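Local coordinates for protein transcription anti-terminator antagonist UpxZ (Bacteroides uniformis ATCC 8492, PDB 4EPZ) that probably antagonises transcription anti-termination and so takes part in regulating capsular polysaccharide synthesis, at residues A9-M20 with N61-A72. Sequence-based numbering, arbitrary orientation. Where two conformers were deposited one is given.
Sequences ALELQRMAHELM and NLCLALLMGYNA
Gln13 and Met68 each enter a four-residue pocket on the opposite helix, the knobs-into-holes packing of two near-parallel helices in this all-helical protein of the UpxZ family. Segments 9-20 and 61-72 run in the same direction at 30°, with axes 8.3 Å apart at closest approach. Small residues line the seam: Ala9, Ala65, Ala16 and Ala72 let the backbones come close, and the CB of Ala65 lies 3.3 Å from the carbonyl O of Ala9.

The Gln13 knob settles among Asn61, Leu64, Ala65 and Met68. From CB, CG is set anti to the carbonyl carbon (chi1 -77°), and the extended chain then lies across Ala65, CG touching CA and CB of that residue. CD and OE1 pass CD2 of Leu64, whose side chain crosses at about a right angle. At the tip NE2 gives two hydrogen bonds to Asn61. The one to OD1 is nearly straight (N-H...O 169°), on a lone pair in the carbonyl plane. The other, from Gln13 NE2 to the backbone O of Asn61 (3.1 Å), is more bent. The two amide planes are almost coplanar. Asn61 O also accepts from Ala65 N, while Asn61 ND2 is engaged by the O of Glu57. A leucine in place of this glutamine would probably leave Asn61 OD1 without this donor, the Asn61 amide then being held through ND2 and Glu57 O.

One turn beyond Ala65, Met68, a selenomethionine, fills the hole formed by Gln13, Ala16, His17 and Met20, while His17 NE2 is held by Glu142. Beyond it, Met20 lays CG against Ala72 CB and also touches Trp110 of helix 102-115. The bend at chi3 of both selenomethionines brings their CE methyls together, 3.7 Å between Met20 CE and Met68 CE.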
loop_
_atom_site.group_PDB
_atom_site.type_symbol
_atom_site.label_atom_id
_atom_site.label_comp_id
_atom_site.label_asym_id
_atom_site.label_seq_id
_atom_site.Cartn_x
_atom_site.Cartn_y
_atom_site.Cartn_z
ATOM N N ALA A 9 12.639 -1.170 -3.566
ATOM C CA ALA A 9 11.241 -0.777 -3.299
ATOM C C ALA A 9 10.289 -1.345 -4.348
ATOM O O ALA A 9 9.204 -1.833 -4.002
ATOM C CB ALA A 9 11.108 0.752 -3.260
ATOM N N LEU A 10 10.677 -1.272 -5.634
ATOM C CA LEU A 10 9.805 -1.802 -6.674
ATOM C C LEU A 10 9.678 -3.313 -6.536
ATOM O O LEU A 10 8.592 -3.834 -6.775
ATOM C CB LEU A 10 10.275 -1.398 -8.078
ATOM C CG LEU A 10 10.350 0.132 -8.329
ATOM C CD1 LEU A 10 11.035 0.424 -9.657
ATOM C CD2 LEU A 10 8.954 0.811 -8.223
ATOM N N GLU A 11 10.780 -4.007 -6.126
ATOM C CA GLU A 11 10.779 -5.463 -5.916
ATOM C C GLU A 11 9.808 -5.810 -4.795
ATOM O O GLU A 11 8.988 -6.703 -4.961
ATOM C CB GLU A 11 12.178 -5.969 -5.563
ATOM C CG GLU A 11 13.080 -6.260 -6.745
ATOM C CD GLU A 11 14.538 -6.537 -6.406
ATOM O OE1 GLU A 11 14.854 -6.805 -5.223
ATOM O OE2 GLU A 11 15.370 -6.495 -7.341
ATOM N N LEU A 12 9.871 -5.056 -3.679
ATOM C CA LEU A 12 8.980 -5.238 -2.543
ATOM C C LEU A 12 7.528 -4.963 -2.950
ATOM O O LEU A 12 6.661 -5.723 -2.557
ATOM C CB LEU A 12 9.373 -4.345 -1.352
ATOM C CG LEU A 12 8.549 -4.555 -0.072
ATOM C CD1 LEU A 12 8.493 -6.066 0.360
ATOM C CD2 LEU A 12 9.099 -3.704 1.080
ATOM N N GLN A 13 7.248 -3.883 -3.719
ATOM C CA GLN A 13 5.862 -3.634 -4.160
ATOM C C GLN A 13 5.303 -4.839 -4.939
ATOM O O GLN A 13 4.167 -5.242 -4.694
ATOM C CB GLN A 13 5.803 -2.412 -5.085
ATOM C CG GLN A 13 5.893 -1.104 -4.340
ATOM C CD GLN A 13 5.971 0.046 -5.311
ATOM O OE1 GLN A 13 5.485 -0.020 -6.443
ATOM N NE2 GLN A 13 6.602 1.116 -4.900
ATOM N N ARG A 14 6.140 -5.386 -5.852
ATOM C CA ARG A 14 5.773 -6.520 -6.690
ATOM C C ARG A 14 5.509 -7.771 -5.820
ATOM O O ARG A 14 4.469 -8.430 -5.982
ATOM C CB ARG A 14 6.895 -6.789 -7.703
ATOM C CG ARG A 14 6.519 -6.422 -9.135
ATOM C CD ARG A 14 7.660 -5.872 -9.987
ATOM N NE ARG A 14 8.941 -6.578 -9.853
ATOM C CZ ARG A 14 10.115 -5.957 -9.787
ATOM N NH1 ARG A 14 10.175 -4.632 -9.821
ATOM N NH2 ARG A 14 11.237 -6.653 -9.681
HETATM N N MSE A 15 6.430 -8.076 -4.902
HETATM C CA MSE A 15 6.323 -9.260 -4.041
HETATM C C MSE A 15 5.139 -9.165 -3.097
HETATM O O MSE A 15 4.430 -10.171 -2.917
HETATM C CB MSE A 15 7.605 -9.489 -3.255
HETATM C CG MSE A 15 7.712 -10.913 -2.761
HETATM SE SE MSE A 15 9.396 -11.233 -1.933
HETATM C CE MSE A 15 10.457 -11.651 -3.577
ATOM N N ALA A 16 4.905 -7.965 -2.514
ATOM C CA ALA A 16 3.780 -7.777 -1.608
ATOM C C ALA A 16 2.468 -7.971 -2.380
ATOM O O ALA A 16 1.554 -8.628 -1.888
ATOM C CB ALA A 16 3.831 -6.390 -0.956
ATOM N N HIS A 17 2.398 -7.437 -3.609
ATOM C CA HIS A 17 1.222 -7.619 -4.457
ATOM C C HIS A 17 0.970 -9.107 -4.742
ATOM O O HIS A 17 -0.155 -9.570 -4.606
ATOM C CB HIS A 17 1.389 -6.869 -5.784
ATOM C CG HIS A 17 0.186 -6.987 -6.655
ATOM N ND1 HIS A 17 0.134 -7.910 -7.675
ATOM C CD2 HIS A 17 -0.998 -6.330 -6.593
ATOM C CE1 HIS A 17 -1.062 -7.763 -8.229
ATOM N NE2 HIS A 17 -1.768 -6.813 -7.629
ATOM N N GLU A 18 2.031 -9.826 -5.120
ATOM C CA GLU A 18 2.028 -11.264 -5.434
ATOM C C GLU A 18 1.455 -12.052 -4.258
ATOM O O GLU A 18 0.583 -12.908 -4.433
ATOM C CB GLU A 18 3.465 -11.741 -5.747
ATOM C CG GLU A 18 3.573 -13.221 -6.102
ATOM C CD GLU A 18 4.961 -13.808 -6.303
ATOM O OE1 GLU A 18 5.966 -13.089 -6.094
ATOM O OE2 GLU A 18 5.039 -15.008 -6.653
ATOM N N LEU A 19 1.945 -11.732 -3.057
ATOM C CA LEU A 19 1.543 -12.396 -1.833
ATOM C C LEU A 19 0.060 -12.148 -1.543
ATOM O O LEU A 19 -0.658 -13.095 -1.221
ATOM C CB LEU A 19 2.443 -11.915 -0.677
ATOM C CG LEU A 19 2.246 -12.507 0.719
ATOM C CD1 LEU A 19 2.144 -14.064 0.706
ATOM C CD2 LEU A 19 3.367 -12.061 1.630
HETATM N N MSE A 20 -0.413 -10.906 -1.708
HETATM C CA MSE A 20 -1.807 -10.554 -1.399
HETATM C C MSE A 20 -2.810 -11.128 -2.408
HETATM O O MSE A 20 -3.937 -11.426 -2.027
HETATM C CB MSE A 20 -1.955 -9.035 -1.287
HETATM C CG MSE A 20 -1.330 -8.554 -0.012
HETATM SE SE MSE A 20 -1.625 -6.707 0.432
HETATM C CE MSE A 20 -0.499 -5.888 -0.957
ATOM N N ASN A 61 7.677 5.852 -3.540
ATOM C CA ASN A 61 7.825 4.429 -3.874
ATOM C C ASN A 61 8.274 3.629 -2.653
ATOM O O ASN A 61 7.804 2.504 -2.463
ATOM C CB ASN A 61 8.824 4.262 -5.014
ATOM C CG ASN A 61 8.126 4.490 -6.323
ATOM O OD1 ASN A 61 7.308 3.668 -6.738
ATOM N ND2 ASN A 61 8.380 5.624 -6.967
ATOM N N LEU A 62 9.208 4.199 -1.852
ATOM C CA LEU A 62 9.655 3.543 -0.616
ATOM C C LEU A 62 8.473 3.351 0.345
ATOM O O LEU A 62 8.260 2.248 0.875
ATOM C CB LEU A 62 10.731 4.406 0.055
ATOM C CG LEU A 62 12.173 4.271 -0.417
ATOM C CD1 LEU A 62 13.036 5.339 0.286
ATOM C CD2 LEU A 62 12.745 2.872 -0.046
ATOM N N CYS A 63 7.706 4.429 0.585
ATOM C CA CYS A 63 6.560 4.378 1.490
ATOM C C CYS A 63 5.523 3.404 1.011
ATOM O O CYS A 63 4.956 2.674 1.819
ATOM C CB CYS A 63 5.963 5.759 1.654
ATOM S SG CYS A 63 6.993 6.827 2.659
ATOM N N LEU A 64 5.221 3.428 -0.300
ATOM C CA LEU A 64 4.234 2.495 -0.817
ATOM C C LEU A 64 4.707 1.053 -0.634
ATOM O O LEU A 64 3.926 0.221 -0.163
ATOM C CB LEU A 64 3.922 2.767 -2.287
ATOM C CG LEU A 64 2.880 1.806 -2.901
ATOM C CD1 LEU A 64 1.525 1.923 -2.186
ATOM C CD2 LEU A 64 2.739 2.043 -4.404
ATOM N N ALA A 65 5.989 0.767 -0.960
ATOM C CA ALA A 65 6.524 -0.588 -0.766
ATOM C C ALA A 65 6.388 -1.040 0.702
ATOM O O ALA A 65 6.002 -2.177 0.957
ATOM C CB ALA A 65 7.992 -0.650 -1.190
ATOM N N LEU A 66 6.693 -0.144 1.642
ATOM C CA LEU A 66 6.673 -0.475 3.078
ATOM C C LEU A 66 5.278 -0.729 3.567
ATOM O O LEU A 66 5.068 -1.697 4.304
ATOM C CB LEU A 66 7.336 0.632 3.887
ATOM C CG LEU A 66 8.846 0.743 3.709
ATOM C CD1 LEU A 66 9.356 2.056 4.329
ATOM C CD2 LEU A 66 9.564 -0.507 4.313
ATOM N N LEU A 67 4.306 0.109 3.151
ATOM C CA LEU A 67 2.913 -0.065 3.582
ATOM C C LEU A 67 2.342 -1.350 3.016
ATOM O O LEU A 67 1.655 -2.105 3.717
ATOM C CB LEU A 67 2.055 1.142 3.147
ATOM C CG LEU A 67 0.854 1.498 4.010
ATOM C CD1 LEU A 67 1.184 1.431 5.521
ATOM C CD2 LEU A 67 0.314 2.892 3.605
HETATM N N MSE A 68 2.606 -1.589 1.727
HETATM C CA MSE A 68 2.167 -2.821 1.066
HETATM C C MSE A 68 2.814 -4.067 1.715
HETATM O O MSE A 68 2.104 -5.040 2.005
HETATM C CB MSE A 68 2.484 -2.775 -0.432
HETATM C CG MSE A 68 1.627 -1.762 -1.148
HETATM SE SE MSE A 68 1.918 -1.845 -3.055
HETATM C CE MSE A 68 1.217 -3.629 -3.404
ATOM N N GLY A 69 4.128 -3.991 1.978
ATOM C CA GLY A 69 4.916 -5.071 2.565
ATOM C C GLY A 69 4.396 -5.476 3.927
ATOM O O GLY A 69 4.074 -6.647 4.155
ATOM N N TYR A 70 4.270 -4.490 4.836
ATOM C CA TYR A 70 3.777 -4.776 6.189
ATOM C C TYR A 70 2.287 -5.198 6.184
ATOM O O TYR A 70 1.875 -5.969 7.055
ATOM C CB TYR A 70 4.023 -3.599 7.136
ATOM C CG TYR A 70 5.475 -3.435 7.554
ATOM C CD1 TYR A 70 6.176 -4.482 8.148
ATOM C CD2 TYR A 70 6.135 -2.221 7.386
ATOM C CE1 TYR A 70 7.522 -4.342 8.518
ATOM C CE2 TYR A 70 7.474 -2.065 7.766
ATOM C CZ TYR A 70 8.158 -3.125 8.335
ATOM O OH TYR A 70 9.467 -2.966 8.708
ATOM N N ASN A 71 1.496 -4.777 5.182
ATOM C CA ASN A 71 0.120 -5.264 5.115
ATOM C C ASN A 71 0.063 -6.656 4.528
ATOM O O ASN A 71 -0.817 -7.418 4.907
ATOM C CB ASN A 71 -0.784 -4.344 4.303
ATOM C CG ASN A 71 -1.368 -3.274 5.185
ATOM O OD1 ASN A 71 -2.236 -3.541 6.044
ATOM N ND2 ASN A 71 -0.772 -2.095 5.134
ATOM N N ALA A 72 0.970 -6.985 3.592
ATOM C CA ALA A 72 0.975 -8.289 2.912
ATOM C C ALA A 72 1.411 -9.441 3.837
ATOM O O ALA A 72 0.815 -10.521 3.799
ATOM C CB ALA A 72 1.893 -8.253 1.701
#